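Local coordinates for tegumental protein 20.8 kDa (Clonorchis sinensis, PDB 5X2E) that binds a calcium ion in its calmodulin-like EF-hand domain, the part of a longer tegumental-allergen-like fluke protein present here, at residues D33-M36 with V37-K41; V17-Y20 with P21-E24; L23-Y26 with V27-N31. All coordinates share one frame; numbering follows the deposited sequence.

Contact 1. Residues D33-M36 with V37-K41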
loop_
_atom_site.group_PDB
_atom_site.type_symbol
_atom_site.label_atom_id
_atom_site.label_comp_id
_atom_site.label_asym_id
_atom_site.label_seq_id
_atom_site.Cartn_x
_atom_site.Cartn_y
_atom_site.Cartn_z
ATOM N N ASP A 33 1.368 -13.458 -7.783
ATOM C CA ASP A 33 0.186 -14.273 -7.880
ATOM C C ASP A 33 -1.060 -13.400 -7.748
ATOM O O ASP A 33 -1.182 -12.651 -6.802
ATOM C CB ASP A 33 0.221 -15.333 -6.794
ATOM C CG ASP A 33 -0.779 -16.431 -7.017
ATOM O OD1 ASP A 33 -0.413 -17.615 -6.833
ATOM O OD2 ASP A 33 -1.931 -16.122 -7.350
ATOM N N PRO A 34 -1.980 -13.492 -8.705
ATOM C CA PRO A 34 -3.206 -12.686 -8.655
ATOM C C PRO A 34 -4.042 -12.897 -7.389
ATOM O O PRO A 34 -4.814 -12.019 -7.038
ATOM C CB PRO A 34 -3.972 -13.155 -9.891
ATOM C CG PRO A 34 -2.929 -13.594 -10.816
ATOM C CD PRO A 34 -1.851 -14.215 -9.980
ATOM N N SER A 35 -3.877 -14.024 -6.707
ATOM C CA SER A 35 -4.553 -14.263 -5.431
ATOM C C SER A 35 -4.144 -13.228 -4.368
ATOM O O SER A 35 -4.825 -13.053 -3.348
ATOM C CB SER A 35 -4.241 -15.675 -4.936
ATOM O OG SER A 35 -2.851 -15.833 -4.793
ATOM N N MET A 36 -3.003 -12.589 -4.603
ATOM C CA MET A 36 -2.476 -11.502 -3.788
ATOM C C MET A 36 -3.486 -10.375 -3.654
ATOM O O MET A 36 -3.559 -9.704 -2.615
ATOM C CB MET A 36 -1.183 -10.972 -4.437
ATOM C CG MET A 36 -0.528 -9.851 -3.725
ATOM S SD MET A 36 0.011 -10.498 -2.144
ATOM C CE MET A 36 1.452 -11.426 -2.685
ATOM N N VAL A 37 -4.249 -10.136 -4.719
ATOM C CA VAL A 37 -5.243 -9.068 -4.673
ATOM C C VAL A 37 -6.287 -9.374 -3.587
ATOM O O VAL A 37 -6.538 -8.533 -2.694
ATOM C CB VAL A 37 -5.913 -8.855 -6.068
ATOM C CG1 VAL A 37 -7.013 -7.816 -5.952
ATOM C CG2 VAL A 37 -4.885 -8.467 -7.124
ATOM N N GLU A 38 -6.838 -10.578 -3.629
ATOM C CA GLU A 38 -7.812 -10.981 -2.613
ATOM C C GLU A 38 -7.225 -10.963 -1.204
ATOM O O GLU A 38 -7.908 -10.596 -0.264
ATOM C CB GLU A 38 -8.360 -12.368 -2.916
ATOM C CG GLU A 38 -9.353 -12.385 -4.056
ATOM C CD GLU A 38 -10.788 -12.291 -3.590
ATOM O OE1 GLU A 38 -11.383 -13.364 -3.331
ATOM O OE2 GLU A 38 -11.321 -11.157 -3.488
ATOM N N LYS A 39 -5.962 -11.353 -1.053
ATOM C CA LYS A 39 -5.343 -11.379 0.271
ATOM C C LYS A 39 -5.228 -9.965 0.852
ATOM O O LYS A 39 -5.514 -9.746 2.030
ATOM C CB LYS A 39 -3.965 -12.049 0.218
ATOM C CG LYS A 39 -3.969 -13.506 -0.221
ATOM C CD LYS A 39 -2.529 -14.021 -0.222
ATOM C CE LYS A 39 -2.201 -14.844 -1.470
ATOM N NZ LYS A 39 -2.970 -16.123 -1.530
ATOM N N TRP A 40 -4.813 -8.998 0.037
ATOM C CA TRP A 40 -4.723 -7.597 0.490
ATOM C C TRP A 40 -6.098 -7.053 0.855
ATOM O O TRP A 40 -6.256 -6.304 1.834
ATOM C CB TRP A 40 -4.056 -6.718 -0.594
ATOM C CG TRP A 40 -2.551 -6.747 -0.502
ATOM C CD1 TRP A 40 -1.729 -7.843 -0.684
ATOM C CD2 TRP A 40 -1.690 -5.647 -0.170
ATOM N NE1 TRP A 40 -0.420 -7.482 -0.480
ATOM C CE2 TRP A 40 -0.368 -6.142 -0.166
ATOM C CE3 TRP A 40 -1.906 -4.290 0.139
ATOM C CZ2 TRP A 40 0.726 -5.335 0.129
ATOM C CZ3 TRP A 40 -0.800 -3.489 0.410
ATOM C CH2 TRP A 40 0.492 -4.021 0.410
ATOM N N LYS A 41 -7.093 -7.389 0.053
ATOM C CA LYS A 41 -8.447 -6.910 0.336
ATOM C C LYS A 41 -8.912 -7.492 1.676
ATOM O O LYS A 41 -9.500 -6.794 2.498
ATOM C CB LYS A 41 -9.420 -7.299 -0.779
ATOM C CG LYS A 41 -9.241 -6.584 -2.110
ATOM C CD LYS A 41 -10.236 -7.095 -3.157
ATOM C CE LYS A 41 -10.134 -6.306 -4.482
ATOM N NZ LYS A 41 -11.136 -6.742 -5.481
HETATM O O HOH W 1 -7.252 -12.345 -6.267
#
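Met36 and Trp40, one helical turn apart, meet through the thioether: Met36 SD lies 3.5 Å from Trp40 CD1 and equally near the indole nitrogen. The sulfur is 77° off the normal of the five-membered ring, which makes this a Met-aromatic contact at the ring edge rather than over a face. The methionine chain leaves with CG anti to the backbone N (chi1 180°) and then bends at chi2 and chi3, which lays the side chain beside the indole, the two pointing the same way. Met36 O also sits near the plane of the indole at its edge, while accepting the helical bond from Trp40 N at 3.0 Å.

On another side of the same turn, Lys39 folds back over Ser35. Its CG rests 3.3 Å from Ser35 O, and bends at chi3 and chi4 carry NZ to a weak hydrogen bond with Ser35 OG. That hydroxyl is tied more firmly to Asp33, whose OD2 takes OG at 2.7 Å from above the carboxylate plane and Ser35 N at 2.9 Å, from the same face. The second bond caps the turn leading into the helix. Pro34 O accepts from Val37 N, and a water that donates to it and accepts from Glu38 N bridges the 4.2 Å between Pro34 O and Glu38 N.

Residues 33-41 span the start of helix 35-44, which packs against helix 20-29 of the EF-hand pair: Met36 touches Val27, and Val37 touches Leu23 and Glu24. Trp40 is buried, reaching Ile6 and Ile10 of helix 3-10 and meeting Phe44 edge-to-face.

Contact 2. Residues V17-Y20 with P21-E24. With CA (calcium ion), chain B.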
loop_
_atom_site.group_PDB
_atom_site.type_symbol
_atom_site.label_atom_id
_atom_site.label_comp_id
_atom_site.label_asym_id
_atom_site.label_seq_id
_atom_site.Cartn_x
_atom_site.Cartn_y
_atom_site.Cartn_z
ATOM N N VAL A 17 -4.441 6.275 -0.009
ATOM C CA VAL A 17 -5.454 5.274 -0.225
ATOM C C VAL A 17 -4.982 4.443 -1.419
ATOM O O VAL A 17 -4.766 4.989 -2.513
ATOM C CB VAL A 17 -6.820 5.883 -0.519
ATOM C CG1 VAL A 17 -7.844 4.768 -0.689
ATOM C CG2 VAL A 17 -7.239 6.854 0.606
ATOM N N ILE A 18 -4.828 3.141 -1.212
ATOM C CA ILE A 18 -4.523 2.216 -2.285
ATOM C C ILE A 18 -5.849 1.837 -2.957
ATOM O O ILE A 18 -6.771 1.262 -2.347
ATOM C CB ILE A 18 -3.771 0.978 -1.763
ATOM C CG1 ILE A 18 -2.328 1.379 -1.431
ATOM C CG2 ILE A 18 -3.880 -0.172 -2.776
ATOM C CD1 ILE A 18 -1.512 0.218 -0.813
ATOM N N SER A 19 -5.985 2.214 -4.210
ATOM C CA SER A 19 -7.133 1.798 -4.973
ATOM C C SER A 19 -6.953 0.359 -5.443
ATOM O O SER A 19 -5.815 -0.146 -5.580
ATOM C CB SER A 19 -7.340 2.737 -6.182
ATOM O OG SER A 19 -6.367 2.431 -7.165
ATOM N N TYR A 20 -8.052 -0.310 -5.749
ATOM C CA TYR A 20 -7.937 -1.650 -6.276
ATOM C C TYR A 20 -7.154 -1.695 -7.626
ATOM O O TYR A 20 -6.267 -2.535 -7.786
ATOM C CB TYR A 20 -9.298 -2.301 -6.375
ATOM C CG TYR A 20 -10.013 -2.611 -5.051
ATOM C CD1 TYR A 20 -9.376 -2.525 -3.822
ATOM C CD2 TYR A 20 -11.350 -2.994 -5.072
ATOM C CE1 TYR A 20 -10.049 -2.855 -2.640
ATOM C CE2 TYR A 20 -12.030 -3.297 -3.916
ATOM C CZ TYR A 20 -11.381 -3.223 -2.691
ATOM O OH TYR A 20 -12.114 -3.573 -1.561
ATOM N N PRO A 21 -7.352 -0.725 -8.546
ATOM C CA PRO A 21 -6.471 -0.748 -9.741
ATOM C C PRO A 21 -4.974 -0.582 -9.395
ATOM O O PRO A 21 -4.146 -1.252 -10.034
ATOM C CB PRO A 21 -6.989 0.439 -10.575
ATOM C CG PRO A 21 -8.486 0.470 -10.206
ATOM C CD PRO A 21 -8.495 0.192 -8.719
ATOM N N GLU A 22 -4.634 0.280 -8.426
ATOM C CA GLU A 22 -3.237 0.424 -8.022
ATOM C C GLU A 22 -2.654 -0.901 -7.552
ATOM O O GLU A 22 -1.551 -1.264 -7.940
ATOM C CB GLU A 22 -3.105 1.476 -6.895
ATOM C CG GLU A 22 -3.139 2.906 -7.402
ATOM C CD GLU A 22 -3.142 3.939 -6.272
ATOM O OE1 GLU A 22 -3.531 3.620 -5.121
ATOM O OE2 GLU A 22 -2.745 5.103 -6.499
ATOM N N LEU A 23 -3.393 -1.603 -6.704
ATOM C CA LEU A 23 -2.966 -2.886 -6.182
ATOM C C LEU A 23 -2.819 -3.892 -7.326
ATOM O O LEU A 23 -1.822 -4.599 -7.427
ATOM C CB LEU A 23 -3.991 -3.361 -5.144
ATOM C CG LEU A 23 -3.805 -4.779 -4.616
ATOM C CD1 LEU A 23 -2.464 -4.937 -3.855
ATOM C CD2 LEU A 23 -4.994 -5.118 -3.737
ATOM N N GLU A 24 -3.804 -3.902 -8.226
ATOM C CA GLU A 24 -3.791 -4.849 -9.322
ATOM C C GLU A 24 -2.640 -4.581 -10.298
ATOM O O GLU A 24 -2.007 -5.529 -10.798
ATOM C CB GLU A 24 -5.160 -4.829 -10.010
ATOM C CG GLU A 24 -6.200 -5.446 -9.070
ATOM C CD GLU A 24 -7.596 -4.965 -9.177
ATOM O OE1 GLU A 24 -7.935 -4.119 -10.027
ATOM O OE2 GLU A 24 -8.392 -5.535 -8.379
HETATM CA CA CA B . -3.635 5.977 -4.297
HETATM O O HOH W 2 -5.742 6.064 -5.322
#
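Ser19 turns OG between its backbone N and carbonyl carbon (chi1 75°), while Glu22 sets CG beside its own N (chi1 -79°) and extends beyond it, and these two torsions bring each side chain to the other's backbone. Ser19 OG accepts from Glu22 N at 3.0 Å, and Glu22 OE1 accepts from Ser19 N at the same distance; both N-H...O angles are 162°. This reciprocal pair is a capping box, with Ser19 as N-cap of helix 20-29. Ser19 N approaches OE1 on the anti side, tilted out of the carboxylate plane.

The same carboxylate is a bidentate calcium ligand, OE1 and OE2 each lying 2.5 Å from the ion. Val17 O joins them at 2.3 Å, and water 2 at a like distance. Asp11, Asp13 and Thr15 complete the site in the loop of this EF-hand helix-loop-helix, whose closing glutamate grips the metal with both oxygens. Ser19 N adds a third hold on the carboxylate, which probably restrains its rotation further and couples the start of the helix to the ion.

On the apolar side, Ile18 CG2 approaches Leu23 CB at 4.0 Å, the two side chains crossing at a slant, and Ile18 also pairs by backbone hydrogen bonds with Ile52 in the two-stranded antiparallel sheet. The first helical bonds follow: Leu23 N to Ser19 O at 3.0 Å and Glu24 N to Tyr20 O at 2.9 Å. Tyr20 has its OH hydrogen-bonded to Asp45 and its ring in a cation-pi contact with Lys41.

Contact 3. Residues L23-Y26 with V27-N31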
loop_
_atom_site.group_PDB
_atom_site.type_symbol
_atom_site.label_atom_id
_atom_site.label_comp_id
_atom_site.label_asym_id
_atom_site.label_seq_id
_atom_site.Cartn_x
_atom_site.Cartn_y
_atom_site.Cartn_z
ATOM N N LEU A 23 -3.393 -1.603 -6.704
ATOM C CA LEU A 23 -2.966 -2.886 -6.182
ATOM C C LEU A 23 -2.819 -3.892 -7.326
ATOM O O LEU A 23 -1.822 -4.599 -7.427
ATOM C CB LEU A 23 -3.991 -3.361 -5.144
ATOM C CG LEU A 23 -3.805 -4.779 -4.616
ATOM C CD1 LEU A 23 -2.464 -4.937 -3.855
ATOM C CD2 LEU A 23 -4.994 -5.118 -3.737
ATOM N N GLU A 24 -3.804 -3.902 -8.226
ATOM C CA GLU A 24 -3.791 -4.849 -9.322
ATOM C C GLU A 24 -2.640 -4.581 -10.298
ATOM O O GLU A 24 -2.007 -5.529 -10.798
ATOM C CB GLU A 24 -5.160 -4.829 -10.010
ATOM C CG GLU A 24 -6.200 -5.446 -9.070
ATOM C CD GLU A 24 -7.596 -4.965 -9.177
ATOM O OE1 GLU A 24 -7.935 -4.119 -10.027
ATOM O OE2 GLU A 24 -8.392 -5.535 -8.379
ATOM N N GLN A 25 -2.333 -3.306 -10.534
ATOM C CA GLN A 25 -1.183 -2.957 -11.372
ATOM C C GLN A 25 0.128 -3.403 -10.725
ATOM O O GLN A 25 0.997 -3.970 -11.371
ATOM C CB GLN A 25 -1.140 -1.462 -11.635
ATOM C CG GLN A 25 0.069 -1.052 -12.449
ATOM C CD GLN A 25 0.023 0.372 -12.900
ATOM O OE1 GLN A 25 -0.647 1.227 -12.295
ATOM N NE2 GLN A 25 0.727 0.650 -13.988
ATOM N N TYR A 26 0.274 -3.173 -9.431
ATOM C CA TYR A 26 1.476 -3.630 -8.755
ATOM C C TYR A 26 1.658 -5.144 -8.835
ATOM O O TYR A 26 2.759 -5.649 -9.096
ATOM C CB TYR A 26 1.428 -3.181 -7.307
ATOM C CG TYR A 26 2.657 -3.561 -6.532
ATOM C CD1 TYR A 26 2.698 -4.740 -5.807
ATOM C CD2 TYR A 26 3.781 -2.728 -6.505
ATOM C CE1 TYR A 26 3.834 -5.088 -5.074
ATOM C CE2 TYR A 26 4.916 -3.074 -5.790
ATOM C CZ TYR A 26 4.930 -4.250 -5.070
ATOM O OH TYR A 26 6.038 -4.570 -4.341
ATOM N N VAL A 27 0.576 -5.883 -8.642
ATOM C CA VAL A 27 0.651 -7.330 -8.685
ATOM C C VAL A 27 1.096 -7.782 -10.057
ATOM O O VAL A 27 2.044 -8.575 -10.179
ATOM C CB VAL A 27 -0.697 -7.938 -8.295
ATOM C CG1 VAL A 27 -0.778 -9.436 -8.671
ATOM C CG2 VAL A 27 -0.935 -7.743 -6.797
ATOM N N ALA A 28 0.450 -7.258 -11.094
ATOM C CA ALA A 28 0.797 -7.712 -12.426
ATOM C C ALA A 28 2.220 -7.287 -12.791
ATOM O O ALA A 28 2.963 -8.062 -13.383
ATOM C CB ALA A 28 -0.206 -7.168 -13.451
ATOM N N GLU A 29 2.587 -6.047 -12.490
ATOM C CA GLU A 29 3.882 -5.521 -12.923
ATOM C C GLU A 29 5.054 -6.220 -12.252
ATOM O O GLU A 29 6.165 -6.218 -12.765
ATOM C CB GLU A 29 3.944 -4.015 -12.654
ATOM C CG GLU A 29 3.715 -3.228 -13.905
ATOM C CD GLU A 29 3.238 -1.822 -13.674
ATOM O OE1 GLU A 29 3.646 -1.201 -12.658
ATOM O OE2 GLU A 29 2.421 -1.345 -14.526
ATOM N N ASN A 30 4.791 -6.828 -11.103
ATOM C CA ASN A 30 5.812 -7.555 -10.360
ATOM C C ASN A 30 5.677 -9.070 -10.456
ATOM O O ASN A 30 6.317 -9.817 -9.710
ATOM C CB ASN A 30 5.762 -7.105 -8.905
ATOM C CG ASN A 30 6.360 -5.745 -8.724
ATOM O OD1 ASN A 30 7.583 -5.585 -8.814
ATOM N ND2 ASN A 30 5.519 -4.745 -8.503
ATOM N N ASN A 31 4.854 -9.518 -11.401
ATOM C CA ASN A 31 4.658 -10.935 -11.676
ATOM C C ASN A 31 4.269 -11.749 -10.448
ATOM O O ASN A 31 4.675 -12.889 -10.270
ATOM C CB ASN A 31 5.906 -11.497 -12.354
ATOM C CG ASN A 31 6.040 -10.988 -13.795
ATOM O OD1 ASN A 31 5.070 -10.979 -14.552
ATOM N ND2 ASN A 31 7.205 -10.494 -14.138
#
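From Leu23 to Glu29 the backbone keeps helical angles and i-to-i+4 bonds, Val27 N to Leu23 O and Ala28 N to Glu24 O each spanning 3.0 Å, before Asn30 leaves helical phi/psi with its N still bonded to Tyr26 O. Asn30 then turns its side chain back over Tyr26. With CG anti to its carbonyl carbon, ND2 is placed 3.2 Å above the plane of the phenol ring, over its centre, the amide and ring planes standing 47° apart. The same nitrogen donates to Tyr26 O at 3.0 Å. Asn30 N also donates to this carbonyl, from the opposite face of its plane, at 3.1 Å and with a more bent N-H...O angle of 137°. Two bonds from one residue thus hold the Tyr26 carbonyl at the last turn.

Helix 20-29, the exiting helix of the calcium-bound EF-hand, ends in a Schellman motif: Asn31, with positive phi, is its C-prime residue, its N bonding to Ala28 O at 3.1 Å, and Leu32 N reaching back to Val27 O.

Along another flank, Gln25 NE2 donates to Glu29 OE2 at 2.7 Å. The bond lies close to the amide plane and meets the carboxylate on its syn side, although the two planes are 68° apart. Gln25 reaches it with an extended chain, CG anti to the backbone N, and its OE1 accepts from Lys12 NZ. Leu23 CD1 and Val27 CG2 approach more loosely, at 4.3 Å, on the flank facing helix 35-44. The Tyr26 side chain packs against Ile6, Ser9 and Ile10 of helix 3-10.

Contacts 2 and 3 overlap on helix 20-29, sharing Leu23 and Glu24, with centres about 10 Å apart: contact 2 starts the helix at the calcium ion and contact 3 ends it. Contact 1 begins the next helix, 35-44, which packs back along this one. Trp40 CB lies 3.7 Å from Leu23 CD2, and nearer the start of helix 35-44 Met36 CG is as close to Val27 CG2. Val37 CG1 meets Glu24 OE2 at 3.6 Å. The ion itself touches contact 2 alone; the nearest side-chain atoms of Leu23 and Trp40 are about 9 and 11 Å from it, so contacts 1 and 3 stand back from the ion and supply no ligand.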